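Local structure of YflH protein (Bacillus subtilis, 3D0W) at residues V84-E87 with D88-E91. The protein is of unknown function but belongs to the DUF3243 family and folds into a small all-helical chain found here in a two-subunit assembly. Numbering follows the deposited sequence.
Sequences VADE and DEKE
The carboxylates of Asp86 and Glu89 lie one over the other, their planes 25° apart, with Glu89 OE1 above the face of the Asp86 group at 3.3 Å from its CG. Glu89 CG covers the same face, while Asp88 CB sits beside Asp86 OD1, 3.5 Å away, slightly to the other side. Asp86 CG stands between its own backbone N and carbonyl carbon (chi1 61°), which swings OD1 under the first turn of helix 87-101; there OD1 accepts from Glu89 N at 2.9 Å in a nearly straight bond. In return, Glu89 OE1 reaches back and takes the N-H of Asp86 through its anti lone pair, also at 2.9 Å. The two acceptors Asp86 OD2 and Glu89 OE1 come within 3.2 Å, a like-charge approach probably eased by Lys99 of the second subunit, which forms a salt bridge with OE1 and also donates to Val84 O. With Glu89 replaced by alanine, the Asp86 N-H would probably lose its side-chain acceptor and Lys99 of the second subunit its carboxylate mate. Alongside, Ala85 CB rests on Lys90 CG at 3.6 Å, and Lys90 N bonds to Asp86 O at 3.0 Å, starting the helical bonding; Lys90 also makes a cation-pi contact with Trp82. The reciprocal side-chain-to-backbone bonds make a capping box with Asp86 as N-cap, closing the N-terminal end of helix 87-101 just after the short loop that follows helix 73-84.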
loop_
_atom_site.group_PDB
_atom_site.type_symbol
_atom_site.label_atom_id
_atom_site.label_comp_id
_atom_site.label_asym_id
_atom_site.label_seq_id
_atom_site.Cartn_x
_atom_site.Cartn_y
_atom_site.Cartn_z
ATOM N N VAL A 84 10.235 2.626 -4.212
ATOM C CA VAL A 84 11.197 2.946 -3.158
ATOM C C VAL A 84 11.592 1.722 -2.340
ATOM O O VAL A 84 12.352 1.834 -1.374
ATOM C CB VAL A 84 10.659 4.050 -2.192
ATOM C CG1 VAL A 84 10.548 5.389 -2.932
ATOM C CG2 VAL A 84 9.290 3.653 -1.628
ATOM N N ALA A 85 11.096 0.552 -2.738
ATOM C CA ALA A 85 11.381 -0.693 -2.021
ATOM C C ALA A 85 12.668 -1.399 -2.433
ATOM O O ALA A 85 13.001 -1.436 -3.616
ATOM C CB ALA A 85 10.199 -1.681 -2.188
ATOM N N ASP A 86 13.392 -1.958 -1.459
ATOM C CA ASP A 86 14.593 -2.715 -1.789
ATOM C C ASP A 86 14.109 -4.140 -2.066
ATOM O O ASP A 86 12.915 -4.422 -1.917
ATOM C CB ASP A 86 15.658 -2.670 -0.663
ATOM C CG ASP A 86 15.179 -3.256 0.666
ATOM O OD1 ASP A 86 14.528 -4.319 0.677
ATOM O OD2 ASP A 86 15.488 -2.651 1.715
ATOM N N GLU A 87 15.009 -5.038 -2.455
ATOM C CA GLU A 87 14.609 -6.401 -2.803
ATOM C C GLU A 87 13.792 -7.147 -1.751
ATOM O O GLU A 87 12.817 -7.831 -2.094
ATOM C CB GLU A 87 15.832 -7.230 -3.193
ATOM C CG GLU A 87 15.476 -8.539 -3.885
ATOM C CD GLU A 87 16.657 -9.132 -4.638
ATOM O OE1 GLU A 87 17.679 -9.437 -3.987
ATOM O OE2 GLU A 87 16.565 -9.288 -5.877
ATOM N N ASP A 88 14.177 -7.029 -0.483
ATOM C CA ASP A 88 13.440 -7.698 0.589
ATOM C C ASP A 88 12.056 -7.084 0.763
ATOM O O ASP A 88 11.071 -7.801 0.933
ATOM C CB ASP A 88 14.173 -7.597 1.931
ATOM C CG ASP A 88 15.410 -8.461 1.991
ATOM O OD1 ASP A 88 15.397 -9.568 1.411
ATOM O OD2 ASP A 88 16.396 -8.040 2.640
ATOM N N GLU A 89 11.985 -5.756 0.733
ATOM C CA GLU A 89 10.713 -5.063 0.904
ATOM C C GLU A 89 9.723 -5.384 -0.214
ATOM O O GLU A 89 8.512 -5.391 0.010
ATOM C CB GLU A 89 10.947 -3.556 0.990
ATOM C CG GLU A 89 11.750 -3.136 2.233
ATOM C CD GLU A 89 12.114 -1.665 2.226
ATOM O OE1 GLU A 89 12.665 -1.198 1.205
ATOM O OE2 GLU A 89 11.859 -0.981 3.243
ATOM N N LYS A 90 10.236 -5.641 -1.413
ATOM C CA LYS A 90 9.385 -5.982 -2.545
ATOM C C LYS A 90 8.774 -7.365 -2.330
ATOM O O LYS A 90 7.591 -7.573 -2.592
ATOM C CB LYS A 90 10.191 -5.955 -3.849
ATOM C CG LYS A 90 10.408 -4.550 -4.414
ATOM C CD LYS A 90 10.965 -4.596 -5.839
ATOM C CE LYS A 90 11.087 -3.188 -6.420
ATOM N NZ LYS A 90 11.548 -3.178 -7.837
ATOM N N GLU A 91 9.581 -8.309 -1.850
ATOM C CA GLU A 91 9.093 -9.653 -1.591
ATOM C C GLU A 91 8.042 -9.615 -0.487
ATOM O O GLU A 91 7.004 -10.264 -0.596
ATOM C CB GLU A 91 10.247 -10.576 -1.174
ATOM C CG GLU A 91 11.424 -10.552 -2.139
ATOM C CD GLU A 91 12.519 -11.531 -1.764
ATOM O OE1 GLU A 91 12.986 -11.496 -0.603
ATOM O OE2 GLU A 91 12.919 -12.330 -2.635
#